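Local coordinates for glycosyl hydrolase, family 8 (Clostridium perfringens, PDB 3REN), which probably hydrolyses alpha-1,4-glucosidic bonds of starch-like polysaccharides, as an alpha-amylase built on an (alpha/alpha)6 barrel, at residues 121-126 / 137-142; 115-120 / 180-185; 317-322 / 326-331; 279-284 / 306-311. All coordinates share one frame; numbering follows the deposited sequence.

The four contacts tie together helices and loops of the (alpha/alpha)6 barrel on two sides of the molecule. Interactions 1 and 2 are neighbours, with centres about 7 Å apart, and share helix 113-130, which meets helix 133-150 in one and helix 176-185 in the other; the two touch where Ile142 CG2 lies 3.7 Å from Ile120 CD1. Interactions 3 and 4 lie across the chain's centre from them, their own centres about 16 Å apart, without touching. In interaction 3 a bound magnesium ion lies about 6 Å from the side chain of Val320, and in interaction 4 the side chain of Leu309 is about 12 Å from a magnesium ion. A 1,2-ethanediol molecule also sits at interaction 3.

Interaction 1. Residues 121-126 / 137-142; sequences KALLLA and FYAINI
Leu123 and Leu124 both turn CG away from their own carbonyl carbon, with chi1 at -73° and -63°, and this sets their branches around the methyl of Ala139. On Leu123 the touching begins at the root of the side chain: CB is 3.7 Å from Ala139 CB. Leu123 CD1 then runs over the backbone of the opposite helix, 3.9 Å from Ala139 N, and reaches the Tyr138 ring obliquely, 4.1 Å from Tyr138 CD2. Leu124 comes to the same methyl by another route, its CD2 branch lying 3.8 Å from Ala139 CB, so the small alanine side chain is shared between two leucines. The pair is a helical hairpin of the (alpha/alpha)6 barrel: helices 113-130 and 133-150 follow each other in the chain and run nearly antiparallel, the short segments at 153° with their axes 8.8 Å apart. The small alanine is consistent with the close backbones here, Leu123 CA and Ala139 CA being 5.9 Å apart. All four touching residues are buried, and the contact between the segments is wholly apolar. Around them, Phe85 of helix 78-89 packs on Leu123 and meets the Tyr138 ring edge-to-face, while Leu124 also leans on Leu181 and Leu182 of helix 176-185. Met69 of helix 62-74 adds a further apolar neighbour to Leu123.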
loop_
_atom_site.group_PDB
_atom_site.type_symbol
_atom_site.label_atom_id
_atom_site.label_comp_id
_atom_site.label_asym_id
_atom_site.label_seq_id
_atom_site.Cartn_x
_atom_site.Cartn_y
_atom_site.Cartn_z
ATOM N N LYS A 121 0.267 4.414 10.806
ATOM C CA LYS A 121 1.401 5.148 10.259
ATOM C C LYS A 121 0.983 6.561 9.854
ATOM O O LYS A 121 1.648 7.519 10.232
ATOM C CB LYS A 121 1.991 4.426 9.036
ATOM C CG LYS A 121 3.263 5.101 8.465
ATOM C CD LYS A 121 3.671 4.402 7.141
ATOM C CE LYS A 121 5.127 4.722 6.786
ATOM N NZ LYS A 121 5.560 4.297 5.376
ATOM N N ALA A 122 -0.126 6.708 9.126
ATOM C CA ALA A 122 -0.630 8.039 8.737
ATOM C C ALA A 122 -0.926 8.918 9.954
ATOM O O ALA A 122 -0.624 10.115 9.962
ATOM C CB ALA A 122 -1.883 7.906 7.892
ATOM N N LEU A 123 -1.504 8.318 10.981
ATOM C CA LEU A 123 -1.806 9.028 12.242
ATOM C C LEU A 123 -0.552 9.471 13.003
ATOM O O LEU A 123 -0.476 10.616 13.480
ATOM C CB LEU A 123 -2.732 8.194 13.123
ATOM C CG LEU A 123 -4.186 8.109 12.642
ATOM C CD1 LEU A 123 -4.900 7.005 13.404
ATOM C CD2 LEU A 123 -4.908 9.456 12.830
ATOM N N LEU A 124 0.439 8.587 13.125
ATOM C CA LEU A 124 1.690 8.950 13.791
ATOM C C LEU A 124 2.460 10.003 12.988
ATOM O O LEU A 124 2.983 10.956 13.561
ATOM C CB LEU A 124 2.544 7.724 14.099
ATOM C CG LEU A 124 1.881 6.738 15.074
ATOM C CD1 LEU A 124 2.744 5.461 15.295
ATOM C CD2 LEU A 124 1.563 7.439 16.409
ATOM N N LEU A 125 2.529 9.851 11.667
ATOM C CA LEU A 125 3.072 10.930 10.832
ATOM C C LEU A 125 2.318 12.258 11.031
ATOM O O LEU A 125 2.926 13.317 11.085
ATOM C CB LEU A 125 3.066 10.524 9.328
ATOM C CG LEU A 125 3.955 9.313 8.981
ATOM C CD1 LEU A 125 3.862 8.950 7.519
ATOM C CD2 LEU A 125 5.457 9.483 9.446
ATOM N N ALA A 126 1.003 12.195 11.131
ATOM C CA ALA A 126 0.193 13.397 11.271
ATOM C C ALA A 126 0.500 14.102 12.598
ATOM O O ALA A 126 0.629 15.339 12.657
ATOM C CB ALA A 126 -1.290 13.058 11.164
ATOM N N PHE A 137 -3.015 9.476 19.968
ATOM C CA PHE A 137 -3.811 8.714 20.920
ATOM C C PHE A 137 -4.737 7.759 20.203
ATOM O O PHE A 137 -4.931 6.627 20.640
ATOM C CB PHE A 137 -4.670 9.648 21.812
ATOM C CG PHE A 137 -3.909 10.272 22.942
ATOM C CD1 PHE A 137 -2.529 10.384 22.887
ATOM C CD2 PHE A 137 -4.577 10.758 24.071
ATOM C CE1 PHE A 137 -1.814 10.955 23.953
ATOM C CE2 PHE A 137 -3.865 11.358 25.117
ATOM C CZ PHE A 137 -2.484 11.439 25.050
ATOM N N TYR A 138 -5.312 8.227 19.106
ATOM C CA TYR A 138 -6.198 7.387 18.326
ATOM C C TYR A 138 -5.384 6.225 17.711
ATOM O O TYR A 138 -5.821 5.079 17.775
ATOM C CB TYR A 138 -6.931 8.218 17.278
ATOM C CG TYR A 138 -8.221 7.559 16.817
ATOM C CD1 TYR A 138 -9.460 7.966 17.342
ATOM C CD2 TYR A 138 -8.212 6.547 15.832
ATOM C CE1 TYR A 138 -10.642 7.395 16.920
ATOM C CE2 TYR A 138 -9.418 5.960 15.405
ATOM C CZ TYR A 138 -10.609 6.385 15.960
ATOM O OH TYR A 138 -11.798 5.799 15.579
ATOM N N ALA A 139 -4.205 6.512 17.166
ATOM C CA ALA A 139 -3.287 5.450 16.674
ATOM C C ALA A 139 -2.933 4.386 17.719
ATOM O O ALA A 139 -2.885 3.182 17.416
ATOM C CB ALA A 139 -2.013 6.063 16.118
ATOM N N ILE A 140 -2.690 4.831 18.941
ATOM C CA ILE A 140 -2.444 3.965 20.087
ATOM C C ILE A 140 -3.595 3.030 20.404
ATOM O O ILE A 140 -3.387 1.850 20.671
ATOM C CB ILE A 140 -2.029 4.833 21.324
ATOM C CG1 ILE A 140 -0.608 5.347 21.113
ATOM C CG2 ILE A 140 -2.175 4.050 22.677
ATOM C CD1 ILE A 140 -0.249 6.633 21.906
ATOM N N ASN A 141 -4.816 3.553 20.411
ATOM C CA ASN A 141 -6.002 2.726 20.582
ATOM C C ASN A 141 -5.966 1.573 19.557
ATOM O O ASN A 141 -6.185 0.411 19.923
ATOM C CB ASN A 141 -7.294 3.495 20.279
ATOM C CG ASN A 141 -7.683 4.534 21.319
ATOM O OD1 ASN A 141 -7.289 4.479 22.479
ATOM N ND2 ASN A 141 -8.565 5.479 20.888
ATOM N N ILE A 142 -5.749 1.894 18.284
ATOM C CA ILE A 142 -5.708 0.876 17.202
ATOM C C ILE A 142 -4.595 -0.132 17.424
ATOM O O ILE A 142 -4.803 -1.354 17.282
ATOM C CB ILE A 142 -5.467 1.483 15.779
ATOM C CG1 ILE A 142 -6.321 2.722 15.542
ATOM C CG2 ILE A 142 -5.732 0.428 14.680
ATOM C CD1 ILE A 142 -7.756 2.478 15.740
#

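Interaction 2. Residues 115-120 / 180-185; sequences DELRII and KLLSQV
Ile120 meets Leu182 through a single methyl, CG2, which sits against the forked end of the leucine. Its distances to Leu182 CD1 and Leu182 CD2 are both 4.0 Å, so the methyl faces the fork between the two branches, and the side chains cross at about a right angle. Ile120 places CG2 opposite its backbone N, while its longer CG1 arm lies beside that N with chi1 -76°; the arm's chi2 of 144° is well short of fully extended. Leu182 has CG beside its own N and directs both methyls at helix 113-130. One turn earlier on that helix, Leu117 adds a looser touch, its CD2 4.5 Å from Leu182 CD1. The helices stay fairly well separated here, Ile120 CA and Leu182 CA being 8.7 Å apart. Part of the surrounding apolar shell comes from helix 133-150, where Ile142 packs on Ile120, Leu146 on Leu117 and Ala143 on Leu182; Trp189 of helix 188-201 also lies on Leu182. These helices belong to the (alpha/alpha)6 barrel. With only methyl groups and the Leu182 CG methine meeting between the segments, the contact is held by dispersion and the exclusion of water, so its fit probably depends on shape rather than on directed bonds.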
loop_
_atom_site.group_PDB
_atom_site.type_symbol
_atom_site.label_atom_id
_atom_site.label_comp_id
_atom_site.label_asym_id
_atom_site.label_seq_id
_atom_site.Cartn_x
_atom_site.Cartn_y
_atom_site.Cartn_z
ATOM N N ASP A 115 -4.063 -2.902 6.744
ATOM C CA ASP A 115 -4.835 -1.667 6.729
ATOM C C ASP A 115 -4.730 -0.922 8.071
ATOM O O ASP A 115 -4.693 0.321 8.087
ATOM C CB ASP A 115 -6.324 -1.891 6.469
ATOM C CG ASP A 115 -6.617 -2.604 5.183
ATOM O OD1 ASP A 115 -5.868 -2.453 4.195
ATOM O OD2 ASP A 115 -7.661 -3.296 5.165
ATOM N N GLU A 116 -4.726 -1.667 9.176
ATOM C CA GLU A 116 -4.626 -1.071 10.506
ATOM C C GLU A 116 -3.284 -0.375 10.623
ATOM O O GLU A 116 -3.214 0.760 11.060
ATOM C CB GLU A 116 -4.744 -2.128 11.624
ATOM C CG GLU A 116 -5.894 -3.116 11.432
ATOM C CD GLU A 116 -7.218 -2.379 11.367
ATOM O OE1 GLU A 116 -7.346 -1.355 12.094
ATOM O OE2 GLU A 116 -8.116 -2.803 10.613
ATOM N N LEU A 117 -2.218 -1.061 10.202
ATOM C CA LEU A 117 -0.886 -0.507 10.345
ATOM C C LEU A 117 -0.686 0.715 9.419
ATOM O O LEU A 117 0.031 1.622 9.792
ATOM C CB LEU A 117 0.200 -1.569 10.096
ATOM C CG LEU A 117 0.344 -2.632 11.201
ATOM C CD1 LEU A 117 1.163 -3.836 10.712
ATOM C CD2 LEU A 117 0.984 -2.036 12.418
ATOM N N ARG A 118 -1.290 0.712 8.217
ATOM C CA ARG A 118 -1.190 1.854 7.309
ATOM C C ARG A 118 -1.831 3.110 7.916
ATOM O O ARG A 118 -1.320 4.225 7.744
ATOM C CB ARG A 118 -1.868 1.564 5.985
ATOM C CG ARG A 118 -1.592 2.607 4.902
ATOM C CD ARG A 118 -2.364 2.342 3.619
ATOM N NE ARG A 118 -1.953 1.110 2.918
ATOM C CZ ARG A 118 -2.621 -0.046 2.940
ATOM N NH1 ARG A 118 -3.726 -0.199 3.664
ATOM N NH2 ARG A 118 -2.166 -1.081 2.242
ATOM N N ILE A 119 -2.965 2.928 8.577
ATOM C CA ILE A 119 -3.678 3.998 9.274
ATOM C C ILE A 119 -2.940 4.505 10.517
ATOM O O ILE A 119 -2.865 5.718 10.755
ATOM C CB ILE A 119 -5.137 3.556 9.557
ATOM C CG1 ILE A 119 -5.883 3.569 8.209
ATOM C CG2 ILE A 119 -5.843 4.553 10.576
ATOM C CD1 ILE A 119 -7.230 2.896 8.160
ATOM N N ILE A 120 -2.364 3.591 11.292
ATOM C CA ILE A 120 -1.537 3.974 12.411
ATOM C C ILE A 120 -0.375 4.826 11.907
ATOM O O ILE A 120 -0.075 5.841 12.505
ATOM C CB ILE A 120 -1.028 2.747 13.187
ATOM C CG1 ILE A 120 -2.146 2.169 14.047
ATOM C CG2 ILE A 120 0.162 3.130 14.090
ATOM C CD1 ILE A 120 -2.099 0.604 14.141
ATOM N N LYS A 180 8.404 0.516 13.983
ATOM C CA LYS A 180 9.461 1.386 14.458
ATOM C C LYS A 180 8.855 2.645 15.088
ATOM O O LYS A 180 9.156 2.962 16.234
ATOM C CB LYS A 180 10.345 1.802 13.298
ATOM C CG LYS A 180 11.504 2.733 13.703
ATOM C CD LYS A 180 12.628 2.603 12.722
ATOM C CE LYS A 180 13.772 3.501 13.143
ATOM N NZ LYS A 180 14.924 3.200 12.286
ATOM N N LEU A 181 7.953 3.310 14.418
ATOM C CA LEU A 181 7.350 4.462 15.030
ATOM C C LEU A 181 6.660 4.083 16.353
ATOM O O LEU A 181 6.847 4.738 17.339
ATOM C CB LEU A 181 6.327 5.043 14.113
ATOM C CG LEU A 181 6.733 6.093 13.126
ATOM C CD1 LEU A 181 8.095 6.576 13.195
ATOM C CD2 LEU A 181 6.177 6.020 11.815
ATOM N N LEU A 182 5.912 2.992 16.351
ATOM C CA LEU A 182 5.250 2.513 17.572
ATOM C C LEU A 182 6.207 2.220 18.754
ATOM O O LEU A 182 5.832 2.415 19.945
ATOM C CB LEU A 182 4.387 1.271 17.260
ATOM C CG LEU A 182 3.033 1.575 16.584
ATOM C CD1 LEU A 182 2.357 0.300 15.964
ATOM C CD2 LEU A 182 2.084 2.326 17.535
ATOM N N SER A 183 7.411 1.722 18.418
ATOM C CA SER A 183 8.446 1.396 19.400
ATOM C C SER A 183 8.943 2.634 20.117
ATOM O O SER A 183 9.401 2.549 21.241
ATOM C CB SER A 183 9.635 0.711 18.720
ATOM O OG SER A 183 9.220 -0.463 18.058
ATOM N N GLN A 184 8.858 3.779 19.444
ATOM C CA GLN A 184 9.301 5.061 20.013
ATOM C C GLN A 184 8.309 5.589 21.029
ATOM O O GLN A 184 8.661 6.378 21.910
ATOM C CB GLN A 184 9.498 6.099 18.909
ATOM C CG GLN A 184 10.785 5.880 18.145
ATOM C CD GLN A 184 10.722 6.339 16.710
ATOM O OE1 GLN A 184 9.878 7.163 16.331
ATOM N NE2 GLN A 184 11.631 5.812 15.887
ATOM N N VAL A 185 7.061 5.153 20.888
ATOM C CA VAL A 185 6.016 5.439 21.862
ATOM C C VAL A 185 6.080 4.403 22.994
ATOM O O VAL A 185 6.100 4.777 24.169
ATOM C CB VAL A 185 4.607 5.475 21.187
ATOM C CG1 VAL A 185 3.521 5.811 22.205
ATOM C CG2 VAL A 185 4.600 6.497 20.034
#

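Interaction 3. Residues 317-322 / 326-331; sequences KDSVLY and GDEKTN. With EDO (1,2-ethanediol), chain L.
Leu321 reaches from the 317-322 loop into the bend of 326-331, and the bond from CA to CB is already directed at that segment. CG, set beside the backbone N by chi1 of -52°, is 3.8 Å from Asn331 OD1. From there CD1 goes deepest: it is 3.7 Å from Asp327 O, 3.9 Å from Glu328 CA, and also borders Gly326. The other branch, CD2, stays near the Asn331 amide oxygen. Phe29 of helix 21-33 and Val333 also pack on the leucine. Beside it, Val320 CG2 is 3.9 Å from Asn331 OD1, the two side chains crossing at about a right angle, and Ser319 OG comes no nearer than 3.9 Å to Glu328 OE1, which is van der Waals range. Ser319 begins a type I beta turn ending at Tyr322. In the other segment, Asp327 OD1 accepts from Lys329 N at 3.0 Å, an Asx turn in which the N-H comes from above the carboxylate plane. Glu328 OE2 takes a weak hydrogen bond from O1 of 1,2-ethanediol, probably a crystallisation additive. Thus two irregular loop segments before helix 335-346 are joined largely through one buried leucine whose neighbours include polar backbone and amide atoms, implying van der Waals fit rather than hydrogen bonding between the segments.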
loop_
_atom_site.group_PDB
_atom_site.type_symbol
_atom_site.label_atom_id
_atom_site.label_comp_id
_atom_site.label_asym_id
_atom_site.label_seq_id
_atom_site.Cartn_x
_atom_site.Cartn_y
_atom_site.Cartn_z
ATOM N N LYS A 317 -8.463 13.741 -23.111
ATOM C CA LYS A 317 -9.375 14.645 -22.387
ATOM C C LYS A 317 -10.868 14.297 -22.588
ATOM O O LYS A 317 -11.716 14.746 -21.806
ATOM C CB LYS A 317 -9.131 16.139 -22.719
ATOM C CG LYS A 317 -7.670 16.575 -22.863
ATOM C CD LYS A 317 -7.164 17.511 -21.758
ATOM C CE LYS A 317 -5.744 17.955 -22.119
ATOM N NZ LYS A 317 -5.172 19.007 -21.234
ATOM N N ASP A 318 -11.186 13.512 -23.618
ATOM C CA ASP A 318 -12.590 13.128 -23.895
ATOM C C ASP A 318 -13.017 11.828 -23.193
ATOM O O ASP A 318 -14.170 11.409 -23.304
ATOM C CB ASP A 318 -12.847 13.016 -25.413
ATOM C CG ASP A 318 -12.540 14.339 -26.182
ATOM O OD1 ASP A 318 -12.844 15.455 -25.665
ATOM O OD2 ASP A 318 -11.969 14.248 -27.305
ATOM N N SER A 319 -12.086 11.179 -22.497
ATOM C CA SER A 319 -12.423 10.003 -21.711
ATOM C C SER A 319 -12.898 10.428 -20.324
ATOM O O SER A 319 -12.263 11.268 -19.678
ATOM C CB SER A 319 -11.204 9.105 -21.512
ATOM O OG SER A 319 -11.590 7.909 -20.843
ATOM N N VAL A 320 -13.980 9.806 -19.857
ATOM C CA VAL A 320 -14.382 9.971 -18.464
ATOM C C VAL A 320 -13.261 9.547 -17.511
ATOM O O VAL A 320 -13.253 9.960 -16.339
ATOM C CB VAL A 320 -15.690 9.229 -18.132
ATOM C CG1 VAL A 320 -16.842 9.716 -19.040
ATOM C CG2 VAL A 320 -15.500 7.731 -18.207
ATOM N N LEU A 321 -12.278 8.790 -18.022
ATOM C CA LEU A 321 -11.178 8.307 -17.178
ATOM C C LEU A 321 -9.949 9.168 -17.263
ATOM O O LEU A 321 -8.918 8.811 -16.705
ATOM C CB LEU A 321 -10.797 6.846 -17.471
ATOM C CG LEU A 321 -11.879 5.789 -17.463
ATOM C CD1 LEU A 321 -11.282 4.411 -17.785
ATOM C CD2 LEU A 321 -12.656 5.816 -16.116
ATOM N N TYR A 322 -10.053 10.295 -17.964
ATOM C CA TYR A 322 -8.939 11.230 -18.058
ATOM C C TYR A 322 -8.294 11.447 -16.687
ATOM O O TYR A 322 -8.949 11.821 -15.710
ATOM C CB TYR A 322 -9.410 12.563 -18.622
ATOM C CG TYR A 322 -8.340 13.599 -18.638
ATOM C CD1 TYR A 322 -7.280 13.513 -19.563
ATOM C CD2 TYR A 322 -8.354 14.662 -17.738
ATOM C CE1 TYR A 322 -6.264 14.451 -19.589
ATOM C CE2 TYR A 322 -7.313 15.627 -17.754
ATOM C CZ TYR A 322 -6.285 15.505 -18.695
ATOM O OH TYR A 322 -5.258 16.430 -18.736
ATOM N N GLY A 326 -6.725 2.700 -15.875
ATOM C CA GLY A 326 -7.735 1.667 -16.062
ATOM C C GLY A 326 -8.018 1.412 -17.524
ATOM O O GLY A 326 -7.286 1.854 -18.400
ATOM N N ASP A 327 -9.096 0.691 -17.796
ATOM C CA ASP A 327 -9.330 0.223 -19.136
ATOM C C ASP A 327 -10.397 1.102 -19.738
ATOM O O ASP A 327 -11.550 1.018 -19.349
ATOM C CB ASP A 327 -9.741 -1.261 -19.094
ATOM C CG ASP A 327 -9.856 -1.891 -20.500
ATOM O OD1 ASP A 327 -9.967 -1.151 -21.506
ATOM O OD2 ASP A 327 -9.848 -3.133 -20.590
ATOM N N GLU A 328 -10.002 1.971 -20.664
ATOM C CA GLU A 328 -10.953 2.846 -21.389
ATOM C C GLU A 328 -12.128 2.128 -22.048
ATOM O O GLU A 328 -13.191 2.727 -22.187
ATOM C CB GLU A 328 -10.246 3.663 -22.463
ATOM C CG GLU A 328 -9.354 4.760 -21.952
ATOM C CD GLU A 328 -8.803 5.625 -23.073
ATOM O OE1 GLU A 328 -9.599 6.290 -23.793
ATOM O OE2 GLU A 328 -7.566 5.666 -23.215
ATOM N N LYS A 329 -11.942 0.862 -22.449
ATOM C CA LYS A 329 -12.948 0.122 -23.237
ATOM C C LYS A 329 -14.112 -0.308 -22.393
ATOM O O LYS A 329 -15.227 -0.348 -22.865
ATOM C CB LYS A 329 -12.369 -1.158 -23.858
ATOM C CG LYS A 329 -11.103 -0.985 -24.698
ATOM C CD LYS A 329 -11.399 -0.956 -26.180
ATOM C CE LYS A 329 -10.341 -1.720 -26.983
ATOM N NZ LYS A 329 -8.962 -1.128 -26.890
ATOM N N THR A 330 -13.847 -0.653 -21.143
ATOM C CA THR A 330 -14.855 -1.216 -20.273
ATOM C C THR A 330 -15.110 -0.336 -19.045
ATOM O O THR A 330 -15.940 -0.685 -18.217
ATOM C CB THR A 330 -14.406 -2.599 -19.747
ATOM O OG1 THR A 330 -13.131 -2.451 -19.111
ATOM C CG2 THR A 330 -14.273 -3.631 -20.903
ATOM N N ASN A 331 -14.397 0.784 -18.926
ATOM C CA ASN A 331 -14.386 1.595 -17.684
ATOM C C ASN A 331 -14.060 0.802 -16.426
ATOM O O ASN A 331 -14.599 1.072 -15.337
ATOM C CB ASN A 331 -15.693 2.369 -17.499
ATOM C CG ASN A 331 -15.798 3.519 -18.453
ATOM O OD1 ASN A 331 -14.777 3.951 -19.014
ATOM N ND2 ASN A 331 -17.006 4.025 -18.658
HETATM C C1 EDO L . -4.992 7.437 -24.053
HETATM O O1 EDO L . -5.815 8.372 -23.332
HETATM C C2 EDO L . -3.539 7.895 -24.027
HETATM O O2 EDO L . -3.077 7.942 -22.676
#

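Interaction 4. Residues 279-284 / 306-311; sequences QIESPS and IDKLKY
Pro283 and Leu309 make the apolar part of this contact, and Glu281 and Lys308 the polar part, where the start of helix 283-296 meets helix 299-312 within the (alpha/alpha)6 barrel. Leu309 sends its CD2 branch to the proline, 3.9 Å from Pro283 CB and 3.5 Å from Pro283 O, so the methyl touches both ring and backbone. Glu281 and Lys308 cross at about a right angle. Their charged ends stay 4.0 Å apart, measured from Glu281 OE1 to Lys308 NZ, which is too far for a salt bridge. A water spans the gap, donating to Glu281 OE1 at 2.8 Å and accepting from Lys308 NZ; the opposite charges probably still attract each other. Lys308 gets there through a bend at chi2, -69°, whereas Glu281 is extended as far as CD.

Beyond this first shell, Tyr286 OH is hydrogen-bonded to Glu281 OE1, so the same carboxylate oxygen that holds the water is also tied to the first turn of helix 283-296. Tyr312 OH reaches OE2 weakly, and the ammonium of Lys308 has a weak further bond to Gly263 O. Leu309 is backed by Ala344 and Phe345 of helix 335-346, while Phe325 lies on Pro283. The helix start probably helps to set the proline in place: Ser282 is the N-cap, and Ser284 N gives its OG a weak capping bond of 3.0 Å, bent to 130° at the hydrogen.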
loop_
_atom_site.group_PDB
_atom_site.type_symbol
_atom_site.label_atom_id
_atom_site.label_comp_id
_atom_site.label_asym_id
_atom_site.label_seq_id
_atom_site.Cartn_x
_atom_site.Cartn_y
_atom_site.Cartn_z
ATOM N N GLN A 279 2.875 -11.584 -18.180
ATOM C CA GLN A 279 3.005 -10.413 -19.058
ATOM C C GLN A 279 2.341 -9.169 -18.472
ATOM O O GLN A 279 2.275 -8.112 -19.123
ATOM C CB GLN A 279 2.356 -10.696 -20.403
ATOM C CG GLN A 279 3.229 -11.478 -21.346
ATOM C CD GLN A 279 2.442 -11.863 -22.597
ATOM O OE1 GLN A 279 1.605 -12.774 -22.561
ATOM N NE2 GLN A 279 2.690 -11.150 -23.696
ATOM N N ILE A 280 1.839 -9.296 -17.254
ATOM C CA ILE A 280 1.001 -8.252 -16.679
ATOM C C ILE A 280 1.855 -7.198 -15.981
ATOM O O ILE A 280 2.633 -7.522 -15.085
ATOM C CB ILE A 280 -0.059 -8.844 -15.699
ATOM C CG1 ILE A 280 -0.927 -9.912 -16.404
ATOM C CG2 ILE A 280 -0.945 -7.728 -15.063
ATOM C CD1 ILE A 280 -1.524 -9.518 -17.773
ATOM N N GLU A 281 1.695 -5.945 -16.405
ATOM C CA GLU A 281 2.275 -4.816 -15.702
ATOM C C GLU A 281 1.187 -4.178 -14.793
ATOM O O GLU A 281 0.002 -4.384 -15.007
ATOM C CB GLU A 281 2.752 -3.776 -16.701
ATOM C CG GLU A 281 4.047 -4.097 -17.445
ATOM C CD GLU A 281 4.318 -3.013 -18.472
ATOM O OE1 GLU A 281 5.218 -2.181 -18.242
ATOM O OE2 GLU A 281 3.574 -2.958 -19.479
ATOM N N SER A 282 1.597 -3.375 -13.821
ATOM C CA SER A 282 0.651 -2.756 -12.884
ATOM C C SER A 282 1.162 -1.384 -12.446
ATOM O O SER A 282 2.309 -1.259 -12.096
ATOM C CB SER A 282 0.531 -3.709 -11.668
ATOM O OG SER A 282 0.183 -3.048 -10.479
ATOM N N PRO A 283 0.304 -0.347 -12.437
ATOM C CA PRO A 283 0.735 0.933 -11.846
ATOM C C PRO A 283 1.240 0.796 -10.387
ATOM O O PRO A 283 2.075 1.578 -9.969
ATOM C CB PRO A 283 -0.556 1.775 -11.854
ATOM C CG PRO A 283 -1.409 1.129 -12.948
ATOM C CD PRO A 283 -1.102 -0.319 -12.894
ATOM N N SER A 284 0.735 -0.179 -9.626
ATOM C CA SER A 284 1.163 -0.355 -8.220
ATOM C C SER A 284 2.600 -0.840 -8.107
ATOM O O SER A 284 3.323 -0.457 -7.181
ATOM C CB SER A 284 0.225 -1.315 -7.493
ATOM O OG SER A 284 -1.025 -0.690 -7.333
ATOM N N ILE A 306 8.688 6.384 -13.146
ATOM C CA ILE A 306 7.725 7.465 -13.405
ATOM C C ILE A 306 7.288 7.530 -14.895
ATOM O O ILE A 306 6.128 7.787 -15.210
ATOM C CB ILE A 306 8.300 8.841 -12.982
ATOM C CG1 ILE A 306 8.542 8.912 -11.451
ATOM C CG2 ILE A 306 7.389 9.977 -13.440
ATOM C CD1 ILE A 306 7.272 8.845 -10.548
ATOM N N ASP A 307 8.230 7.315 -15.810
ATOM C CA ASP A 307 7.911 7.307 -17.220
ATOM C C ASP A 307 6.859 6.267 -17.527
ATOM O O ASP A 307 5.968 6.534 -18.317
ATOM C CB ASP A 307 9.162 7.099 -18.085
ATOM C CG ASP A 307 10.009 8.373 -18.204
ATOM O OD1 ASP A 307 9.567 9.469 -17.766
ATOM O OD2 ASP A 307 11.145 8.279 -18.712
ATOM N N LYS A 308 6.933 5.095 -16.898
ATOM C CA LYS A 308 5.875 4.086 -17.099
ATOM C C LYS A 308 4.518 4.556 -16.613
ATOM O O LYS A 308 3.507 4.284 -17.262
ATOM C CB LYS A 308 6.193 2.742 -16.435
ATOM C CG LYS A 308 7.390 2.063 -17.001
ATOM C CD LYS A 308 7.110 1.580 -18.399
ATOM C CE LYS A 308 8.211 0.611 -18.863
ATOM N NZ LYS A 308 7.846 0.123 -20.223
ATOM N N LEU A 309 4.495 5.233 -15.465
ATOM C CA LEU A 309 3.239 5.752 -14.930
ATOM C C LEU A 309 2.686 6.854 -15.827
ATOM O O LEU A 309 1.509 6.884 -16.115
ATOM C CB LEU A 309 3.392 6.223 -13.464
ATOM C CG LEU A 309 3.689 5.177 -12.378
ATOM C CD1 LEU A 309 3.775 5.906 -11.009
ATOM C CD2 LEU A 309 2.577 4.129 -12.332
ATOM N N LYS A 310 3.543 7.761 -16.301
ATOM C CA LYS A 310 3.072 8.755 -17.256
ATOM C C LYS A 310 2.458 8.146 -18.520
ATOM O O LYS A 310 1.477 8.664 -19.063
ATOM C CB LYS A 310 4.214 9.637 -17.702
ATOM C CG LYS A 310 4.886 10.432 -16.599
ATOM C CD LYS A 310 5.553 11.614 -17.324
ATOM C CE LYS A 310 6.912 11.856 -16.846
ATOM N NZ LYS A 310 7.283 13.105 -17.552
ATOM N N TYR A 311 3.092 7.088 -19.011
ATOM C CA TYR A 311 2.688 6.418 -20.235
ATOM C C TYR A 311 1.322 5.775 -20.093
ATOM O O TYR A 311 0.507 5.890 -20.993
ATOM C CB TYR A 311 3.684 5.311 -20.593
ATOM C CG TYR A 311 3.326 4.633 -21.888
ATOM C CD1 TYR A 311 3.612 5.240 -23.120
ATOM C CD2 TYR A 311 2.716 3.377 -21.891
ATOM C CE1 TYR A 311 3.283 4.622 -24.305
ATOM C CE2 TYR A 311 2.401 2.748 -23.057
ATOM C CZ TYR A 311 2.684 3.373 -24.259
ATOM O OH TYR A 311 2.367 2.723 -25.419
HETATM O O HOH W 1 5.609 -1.412 -20.882
#